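PDB 5XBU: endo-beta-1,4-glucanase, which probably hydrolyses internal beta-1,4-glucosidic bonds of cellulose as a glycoside hydrolase family 45 endoglucanase. Local coordinates for residues A[51-65]-A[103-115]. Residues are numbered along the deposited sequence; the frame is centred on the assembly and turned at random.
Sequences WNLQKHVTAPSERYF and PVVFMVTNACPIN
Met107 pairs in parallel with Val57 by handing its N-H to His56 O (3.0 Å, 158° at the hydrogen) and taking that of Thr58 on its carbonyl. Thr58 O receives Thr109 N at 3.0 Å, the donor nearly on the C=O line, plus a weak second bond from Asn110 N. Beyond this the register slips by one, and Cys112 N reaches Pro60 O from above the carbonyl plane (2.8 Å). Asn110 O, buried against Pro60 and Phe65, has no hydrogen-bond partner but C-H neighbours including Ala59 CA (3.2 Å). Thr109 OG1 donates in plane to a lone pair of Asn52 OD1 (2.8 Å). Glu62, its CG anti to the backbone N (chi1 -176°) and its chain extended, brings OE2 to Ile114 N (2.9 Å, anti side); a water also donates to OE2, while OE1 is salt-bridged to Arg63 NH1. Replacing Glu62 by an alanine would probably leave Ile114 N and the Arg63 guanidinium without their carboxylate. Ala111 CB makes a CH-pi contact over the Phe65 ring, 3.5 Å from its centroid, 6° off the normal. Strand 57-60 is flanked by 104-108 and, antiparallel, by 140-144 in the mixed sheet of the family 45 double-psi beta-barrel.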
ATOM      1  N   TRP A  51       3.411  -5.401 -16.498  1.00 11.07           N
ATOM      2  CA  TRP A  51       4.074  -4.473 -15.586  1.00 10.68           C
ATOM      3  C   TRP A  51       3.383  -4.409 -14.229  1.00 10.42           C
ATOM      4  O   TRP A  51       4.034  -4.131 -13.210  1.00 10.82           O
ATOM      5  CB  TRP A  51       4.229  -3.083 -16.192  1.00 10.89           C
ATOM      6  CG  TRP A  51       2.931  -2.361 -16.488  1.00 10.98           C
ATOM      7  CD1 TRP A  51       2.342  -2.215 -17.705  1.00 11.27           C
ATOM      8  CD2 TRP A  51       2.101  -1.649 -15.553  1.00 10.52           C
ATOM      9  NE1 TRP A  51       1.198  -1.478 -17.583  1.00 11.27           N
ATOM     10  CE2 TRP A  51       1.025  -1.122 -16.270  1.00 10.62           C
ATOM     11  CE3 TRP A  51       2.192  -1.392 -14.184  1.00 10.44           C
ATOM     12  CZ2 TRP A  51       0.026  -0.373 -15.654  1.00 11.09           C
ATOM     13  CZ3 TRP A  51       1.194  -0.651 -13.571  1.00 10.48           C
ATOM     14  CH2 TRP A  51       0.118  -0.149 -14.313  1.00 10.86           C
ATOM     15  N   ASN A  52       2.069  -4.614 -14.198  1.00 10.15           N
ATOM     16  CA  ASN A  52       1.301  -4.549 -12.955  1.00 10.40           C
ATOM     17  C   ASN A  52       1.437  -5.809 -12.098  1.00 10.46           C
ATOM     18  O   ASN A  52       0.990  -5.828 -10.949  1.00 11.29           O
ATOM     19  CB  ASN A  52      -0.158  -4.214 -13.300  1.00 10.70           C
ATOM     20  CG  ASN A  52      -0.961  -3.860 -12.087  1.00 11.32           C
ATOM     21  OD1 ASN A  52      -0.483  -3.155 -11.198  1.00 11.78           O
ATOM     22  ND2 ASN A  52      -2.205  -4.338 -12.045  1.00 12.34           N
ATOM     23  N   LEU A  53       2.103  -6.839 -12.607  1.00 10.75           N
ATOM     24  CA  LEU A  53       2.552  -7.975 -11.816  1.00 11.34           C
ATOM     25  C   LEU A  53       4.020  -7.884 -11.439  1.00 10.87           C
ATOM     26  O   LEU A  53       4.448  -8.572 -10.507  1.00 11.83           O
ATOM     27  CB  LEU A  53       2.326  -9.273 -12.622  1.00 12.70           C
ATOM     28  CG  LEU A  53       0.863  -9.601 -12.869  1.00 14.64           C
ATOM     29  CD1 LEU A  53       0.757 -10.850 -13.700  1.00 15.53           C
ATOM     30  CD2 LEU A  53       0.080  -9.756 -11.555  1.00 16.00           C
ATOM     31  N   GLN A  54       4.799  -7.062 -12.148  1.00 10.73           N
ATOM     32  CA  GLN A  54       6.258  -7.062 -12.050  1.00 10.95           C
ATOM     33  C   GLN A  54       6.834  -5.909 -11.238  1.00 10.85           C
ATOM     34  O   GLN A  54       7.927  -6.058 -10.661  1.00 11.25           O
ATOM     35  CB  GLN A  54       6.868  -6.969 -13.455  1.00 11.16           C
ATOM     36  CG  GLN A  54       6.593  -8.153 -14.337  1.00 11.41           C
ATOM     37  CD  GLN A  54       6.827  -7.847 -15.801  1.00 11.62           C
ATOM     38  OE1 GLN A  54       6.854  -6.693 -16.224  1.00 11.79           O
ATOM     39  NE2 GLN A  54       6.993  -8.901 -16.596  1.00 12.80           N
ATOM     40  N   LYS A  55       6.187  -4.755 -11.268  1.00 10.31           N
ATOM     41  CA  LYS A  55       6.753  -3.517 -10.741  1.00 10.42           C
ATOM     42  C   LYS A  55       6.372  -3.312  -9.287  1.00 10.02           C
ATOM     43  O   LYS A  55       5.720  -4.159  -8.683  1.00 10.56           O
ATOM     44  CB  LYS A  55       6.372  -2.339 -11.615  1.00 10.76           C
ATOM     45  CG  LYS A  55       7.038  -2.381 -12.977  1.00 12.10           C
ATOM     46  CD  LYS A  55       6.958  -1.025 -13.654  1.00 13.03           C
ATOM     47  CE  LYS A  55       7.648  -1.016 -14.962  1.00 13.15           C
ATOM     48  NZ  LYS A  55       7.690   0.361 -15.500  1.00 13.58           N
ATOM     49  N   HIS A  56       6.838  -2.194  -8.718  1.00 10.38           N
ATOM     50  CA  HIS A  56       6.523  -1.820  -7.346  1.00 10.36           C
ATOM     51  C   HIS A  56       5.137  -1.173  -7.349  1.00  9.55           C
ATOM     52  O   HIS A  56       4.991   0.042  -7.520  1.00  9.96           O
ATOM     53  CB  HIS A  56       7.570  -0.849  -6.834  1.00 11.52           C
ATOM     54  CG  HIS A  56       8.906  -1.447  -6.681  1.00 12.26           C
ATOM     55  ND1 HIS A  56      10.061  -0.737  -6.923  1.00 13.37           N
ATOM     56  CD2 HIS A  56       9.301  -2.682  -6.279  1.00 13.54           C
ATOM     57  CE1 HIS A  56      11.113  -1.525  -6.716  1.00 13.66           C
ATOM     58  NE2 HIS A  56      10.678  -2.708  -6.319  1.00 13.72           N
ATOM     59  N   VAL A  57       4.137  -2.026  -7.170  1.00  9.43           N
ATOM     60  CA  VAL A  57       2.745  -1.613  -7.143  1.00  9.16           C
ATOM     61  C   VAL A  57       2.103  -2.145  -5.864  1.00  9.03           C
ATOM     62  O   VAL A  57       2.558  -3.125  -5.252  1.00  9.54           O
ATOM     63  CB  VAL A  57       2.000  -2.048  -8.433  1.00  9.89           C
ATOM     64  CG1 VAL A  57       2.583  -1.317  -9.635  1.00 10.51           C
ATOM     65  CG2 VAL A  57       1.995  -3.562  -8.630  1.00 10.64           C
ATOM     66  N   THR A  58       1.043  -1.463  -5.447  1.00  8.78           N
ATOM     67  CA  THR A  58       0.419  -1.725  -4.174  1.00  8.68           C
ATOM     68  C   THR A  58      -1.108  -1.681  -4.263  1.00  8.58           C
ATOM     69  O   THR A  58      -1.702  -0.980  -5.089  1.00  8.86           O
ATOM     70  CB  THR A  58       0.956  -0.743  -3.100  1.00  8.83           C
ATOM     71  OG1 THR A  58       0.420  -1.032  -1.814  1.00  9.38           O
ATOM     72  CG2 THR A  58       0.677   0.730  -3.389  1.00  9.09           C
ATOM     73  N   ALA A  59      -1.706  -2.413  -3.325  1.00  8.56           N
ATOM     74  CA  ALA A  59      -3.119  -2.363  -2.964  1.00  8.53           C
ATOM     75  C   ALA A  59      -3.211  -1.777  -1.560  1.00  8.19           C
ATOM     76  O   ALA A  59      -3.016  -2.501  -0.573  1.00  8.73           O
ATOM     77  CB  ALA A  59      -3.714  -3.768  -3.003  1.00  9.36           C
ATOM     78  N   PRO A  60      -3.505  -0.486  -1.419  1.00  8.13           N
ATOM     79  CA  PRO A  60      -3.680   0.085  -0.082  1.00  8.35           C
ATOM     80  C   PRO A  60      -5.007  -0.324   0.519  1.00  8.21           C
ATOM     81  O   PRO A  60      -5.981  -0.613  -0.180  1.00  8.69           O
ATOM     82  CB  PRO A  60      -3.646   1.603  -0.315  1.00  8.40           C
ATOM     83  CG  PRO A  60      -3.090   1.777  -1.702  1.00  9.15           C
ATOM     84  CD  PRO A  60      -3.575   0.572  -2.446  1.00  8.44           C
ATOM     85  N   SER A  61      -5.072  -0.217   1.835  1.00  8.20           N
ATOM     86  CA  SER A  61      -6.323  -0.334   2.544  1.00  8.39           C
ATOM     87  C   SER A  61      -7.381   0.603   1.945  1.00  7.88           C
ATOM     88  O   SER A  61      -7.100   1.726   1.508  1.00  8.29           O
ATOM     89  CB  SER A  61      -6.063  -0.086   4.033  1.00  8.77           C
ATOM     90  OG  SER A  61      -5.308   1.084   4.264  1.00  8.59           O
ATOM     91  N   GLU A  62      -8.615   0.100   1.995  1.00  8.57           N
ATOM     92  CA  GLU A  62      -9.741   0.654   1.251  1.00  8.94           C
ATOM     93  C   GLU A  62      -9.964   2.152   1.464  1.00  8.91           C
ATOM     94  O   GLU A  62     -10.211   2.878   0.496  1.00  9.13           O
ATOM     95  CB  GLU A  62     -10.991  -0.123   1.675  1.00 10.41           C
ATOM     96  CG  GLU A  62     -12.263   0.230   0.939  1.00 11.20           C
ATOM     97  CD  GLU A  62     -13.416  -0.670   1.325  1.00 11.96           C
ATOM     98  OE1 GLU A  62     -14.553  -0.172   1.251  1.00 13.94           O
ATOM     99  OE2 GLU A  62     -13.214  -1.852   1.676  1.00 11.43           O
ATOM    100  N   ARG A  63      -9.966   2.622   2.712  1.00  8.89           N
ATOM    101  CA  ARG A  63     -10.319   4.018   2.939  1.00  9.30           C
ATOM    102  C   ARG A  63      -9.263   4.979   2.409  1.00  9.34           C
ATOM    103  O   ARG A  63      -9.613   6.098   2.021  1.00 11.41           O
ATOM    104  CB  ARG A  63     -10.657   4.262   4.403  1.00  9.71           C
ATOM    105  CG  ARG A  63     -11.947   3.585   4.842  1.00 10.49           C
ATOM    106  CD  ARG A  63     -13.228   4.297   4.301  1.00 11.64           C
ATOM    107  NE  ARG A  63     -14.409   3.507   4.699  1.00 12.29           N
ATOM    108  CZ  ARG A  63     -14.869   2.453   4.040  1.00 13.10           C
ATOM    109  NH1 ARG A  63     -14.394   2.165   2.836  1.00 13.98           N
ATOM    110  NH2 ARG A  63     -15.783   1.682   4.610  1.00 13.67           N
ATOM    111  N   TYR A  64      -7.986   4.595   2.346  1.00  8.66           N
ATOM    112  CA  TYR A  64      -7.027   5.408   1.610  1.00  8.82           C
ATOM    113  C   TYR A  64      -7.236   5.261   0.111  1.00  8.93           C
ATOM    114  O   TYR A  64      -7.247   6.252  -0.625  1.00  9.57           O
ATOM    115  CB  TYR A  64      -5.569   5.091   1.996  1.00  8.90           C
ATOM    116  CG  TYR A  64      -4.600   5.844   1.131  1.00  9.11           C
ATOM    117  CD1 TYR A  64      -4.470   7.226   1.215  1.00  9.76           C
ATOM    118  CD2 TYR A  64      -3.866   5.186   0.164  1.00 10.33           C
ATOM    119  CE1 TYR A  64      -3.635   7.925   0.372  1.00 10.73           C
ATOM    120  CE2 TYR A  64      -3.047   5.869  -0.691  1.00 12.03           C
ATOM    121  CZ  TYR A  64      -2.917   7.233  -0.598  1.00 11.61           C
ATOM    122  OH  TYR A  64      -2.082   7.861  -1.486  1.00 13.84           O
ATOM    123  N   PHE A  65      -7.389   4.017  -0.360  1.00  8.78           N
ATOM    124  CA  PHE A  65      -7.610   3.764  -1.779  1.00  9.24           C
ATOM    125  C   PHE A  65      -8.655   4.690  -2.380  1.00  9.07           C
ATOM    126  O   PHE A  65      -8.446   5.217  -3.480  1.00  9.39           O
ATOM    127  CB  PHE A  65      -8.027   2.309  -1.961  1.00  9.61           C
ATOM    128  CG  PHE A  65      -8.392   1.960  -3.361  1.00  9.62           C
ATOM    129  CD1 PHE A  65      -7.415   1.683  -4.288  1.00 10.09           C
ATOM    130  CD2 PHE A  65      -9.722   1.880  -3.764  1.00 10.25           C
ATOM    131  CE1 PHE A  65      -7.748   1.344  -5.592  1.00 10.70           C
ATOM    132  CE2 PHE A  65     -10.053   1.549  -5.048  1.00 10.78           C
ATOM    133  CZ  PHE A  65      -9.055   1.289  -5.986  1.00 11.14           C
ATOM    134  N   PRO A 103      14.470   3.529   0.784  0.60 11.07           N
ATOM    135  CA  PRO A 103      13.068   3.783   0.456  0.60 10.77           C
ATOM    136  C   PRO A 103      12.717   3.152  -0.880  0.60 10.52           C
ATOM    137  O   PRO A 103      13.571   2.905  -1.732  0.60 10.60           O
ATOM    138  CB  PRO A 103      12.996   5.305   0.375  0.60 11.54           C
ATOM    139  CG  PRO A 103      14.373   5.753   0.041  0.60 12.10           C
ATOM    140  CD  PRO A 103      15.312   4.726   0.619  0.60 11.60           C
ATOM    141  N   VAL A 104      11.434   2.871  -1.044  1.00 10.17           N
ATOM    142  CA  VAL A 104      10.924   2.354  -2.309  1.00 10.15           C
ATOM    143  C   VAL A 104       9.593   3.040  -2.599  1.00  9.52           C
ATOM    144  O   VAL A 104       8.754   3.186  -1.710  1.00  9.67           O
ATOM    145  CB  VAL A 104      10.764   0.816  -2.277  1.00 11.26           C
ATOM    146  CG1 VAL A 104      10.289   0.301  -3.604  1.00 11.99           C
ATOM    147  CG2 VAL A 104      12.083   0.108  -1.886  1.00 12.61           C
ATOM    148  N   VAL A 105       9.418   3.449  -3.842  1.00  9.79           N
ATOM    149  CA  VAL A 105       8.191   4.074  -4.328  1.00  9.86           C
ATOM    150  C   VAL A 105       7.305   3.016  -4.972  1.00  9.76           C
ATOM    151  O   VAL A 105       7.749   2.261  -5.846  1.00 10.98           O
ATOM    152  CB  VAL A 105       8.501   5.222  -5.303  1.00 11.02           C
ATOM    153  CG1 VAL A 105       7.213   5.808  -5.912  1.00 12.28           C
ATOM    154  CG2 VAL A 105       9.327   6.323  -4.643  1.00 12.13           C
ATOM    155  N   PHE A 106       6.035   2.993  -4.567  1.00  9.39           N
ATOM    156  CA  PHE A 106       5.042   2.075  -5.102  1.00  9.56           C
ATOM    157  C   PHE A 106       3.893   2.876  -5.700  1.00  9.01           C
ATOM    158  O   PHE A 106       3.481   3.902  -5.146  1.00  9.97           O
ATOM    159  CB  PHE A 106       4.461   1.169  -4.021  1.00  9.49           C
ATOM    160  CG  PHE A 106       5.481   0.251  -3.391  1.00  9.48           C
ATOM    161  CD1 PHE A 106       6.300   0.720  -2.382  1.00  9.95           C
ATOM    162  CD2 PHE A 106       5.625  -1.061  -3.816  1.00  9.88           C
ATOM    163  CE1 PHE A 106       7.260  -0.107  -1.806  1.00 10.80           C
ATOM    164  CE2 PHE A 106       6.582  -1.899  -3.254  1.00 10.77           C
ATOM    165  CZ  PHE A 106       7.399  -1.401  -2.247  1.00 11.00           C
ATOM    166  N   MET A 107       3.314   2.377  -6.782  1.00  8.81           N
ATOM    167  CA  MET A 107       2.122   2.980  -7.371  1.00  8.46           C
ATOM    168  C   MET A 107       0.872   2.213  -6.976  1.00  8.15           C
ATOM    169  O   MET A 107       0.843   0.978  -7.000  1.00  8.49           O
ATOM    170  CB  MET A 107       2.257   3.041  -8.897  1.00  8.84           C
ATOM    171  CG  MET A 107       1.096   3.806  -9.553  1.00  9.06           C
ATOM    172  SD  MET A 107       1.429   4.241 -11.266  1.00  9.80           S
ATOM    173  CE  MET A 107       1.330   2.616 -12.044  1.00 10.61           C
ATOM    174  N   VAL A 108      -0.179   2.961  -6.626  1.00  8.17           N
ATOM    175  CA  VAL A 108      -1.472   2.378  -6.298  1.00  8.31           C
ATOM    176  C   VAL A 108      -2.145   1.873  -7.567  1.00  8.50           C
ATOM    177  O   VAL A 108      -2.496   2.659  -8.451  1.00  9.05           O
ATOM    178  CB  VAL A 108      -2.370   3.422  -5.617  1.00  8.72           C
ATOM    179  CG1 VAL A 108      -3.730   2.844  -5.360  1.00  8.98           C
ATOM    180  CG2 VAL A 108      -1.694   3.959  -4.344  1.00  8.98           C
ATOM    181  N   THR A 109      -2.353   0.554  -7.637  1.00  8.44           N
ATOM    182  CA  THR A 109      -3.032  -0.054  -8.781  1.00  8.74           C
ATOM    183  C   THR A 109      -4.163  -0.974  -8.370  1.00  8.84           C
ATOM    184  O   THR A 109      -4.847  -1.513  -9.249  1.00 10.14           O
ATOM    185  CB  THR A 109      -2.064  -0.813  -9.688  1.00  9.53           C
ATOM    186  OG1 THR A 109      -1.585  -1.931  -8.951  1.00 10.06           O
ATOM    187  CG2 THR A 109      -0.940   0.048 -10.179  1.00 10.04           C
ATOM    188  N   ASN A 110      -4.410  -1.151  -7.074  1.00  8.97           N
ATOM    189  CA  ASN A 110      -5.411  -2.091  -6.614  1.00  9.60           C
ATOM    190  C   ASN A 110      -5.830  -1.655  -5.217  1.00  9.20           C
ATOM    191  O   ASN A 110      -5.279  -0.697  -4.677  1.00  9.11           O
ATOM    192  CB  ASN A 110      -4.813  -3.499  -6.703  1.00 10.41           C
ATOM    193  CG  ASN A 110      -5.817  -4.613  -6.524  1.00 11.38           C
ATOM    194  OD1 ASN A 110      -7.023  -4.434  -6.661  1.00 10.99           O
ATOM    195  ND2 ASN A 110      -5.310  -5.799  -6.226  1.00 13.03           N
ATOM    196  N   ALA A 111      -6.813  -2.359  -4.653  1.00  9.89           N
ATOM    197  CA  ALA A 111      -7.337  -2.063  -3.325  1.00 10.20           C
ATOM    198  C   ALA A 111      -7.260  -3.287  -2.431  1.00 10.09           C
ATOM    199  O   ALA A 111      -7.435  -4.416  -2.895  1.00 11.05           O
ATOM    200  CB  ALA A 111      -8.806  -1.649  -3.432  1.00 11.50           C
ATOM    201  N   CYS A 112      -7.044  -3.026  -1.140  1.00  9.75           N
ATOM    202  CA  CYS A 112      -7.137  -4.024  -0.081  1.00 10.16           C
ATOM    203  C   CYS A 112      -8.449  -3.747   0.655  1.00 10.08           C
ATOM    204  O   CYS A 112      -8.499  -2.857   1.521  1.00 10.05           O
ATOM    205  CB  CYS A 112      -5.942  -3.912   0.868  1.00 11.01           C
ATOM    206  SG  CYS A 112      -5.939  -5.144   2.222  1.00 11.67           S
ATOM    207  N   PRO A 113      -9.550  -4.423   0.300  0.56 10.52           N
ATOM    208  CA  PRO A 113     -10.833  -4.075   0.930  0.56 10.84           C
ATOM    209  C   PRO A 113     -10.850  -4.464   2.393  0.56 10.72           C
ATOM    210  O   PRO A 113     -10.195  -5.417   2.822  0.56 11.38           O
ATOM    211  CB  PRO A 113     -11.868  -4.909   0.166  0.56 11.47           C
ATOM    212  CG  PRO A 113     -11.199  -5.376  -1.062  0.56 11.48           C
ATOM    213  CD  PRO A 113      -9.727  -5.428  -0.770  0.56 11.08           C
ATOM    214  N   ILE A 114     -11.655  -3.733   3.160  1.00 10.26           N
ATOM    215  CA  ILE A 114     -11.903  -4.108   4.547  1.00 10.20           C
ATOM    216  C   ILE A 114     -12.407  -5.540   4.608  1.00 10.49           C
ATOM    217  O   ILE A 114     -11.960  -6.342   5.431  1.00 11.34           O
ATOM    218  CB  ILE A 114     -12.895  -3.131   5.195  1.00 10.17           C
ATOM    219  CG1 ILE A 114     -12.291  -1.726   5.278  1.00 10.86           C
ATOM    220  CG2 ILE A 114     -13.388  -3.649   6.535  1.00 10.74           C
ATOM    221  CD1 ILE A 114     -13.303  -0.613   5.535  1.00 12.18           C
ATOM    222  N   ASN A 115     -13.354  -5.878   3.740  1.00 10.25           N
ATOM    223  CA  ASN A 115     -13.938  -7.201   3.744  1.00 11.31           C
ATOM    224  C   ASN A 115     -12.876  -8.234   3.398  1.00 11.89           C
ATOM    225  O   ASN A 115     -12.277  -8.163   2.330  1.00 13.00           O
ATOM    226  CB  ASN A 115     -15.069  -7.243   2.719  1.00 12.50           C
ATOM    227  CG  ASN A 115     -15.876  -8.491   2.843  1.00 15.35           C
ATOM    228  OD1 ASN A 115     -16.051  -9.002   3.967  1.00 16.52           O
ATOM    229  ND2 ASN A 115     -16.408  -8.978   1.734  1.00 17.62           N
TER
HETATM  230  O   HOH W   1       9.443   1.801  -7.937  1.00 14.60           O
HETATM  231  O   HOH W   2     -14.874  -3.894   2.030  1.00 10.71           O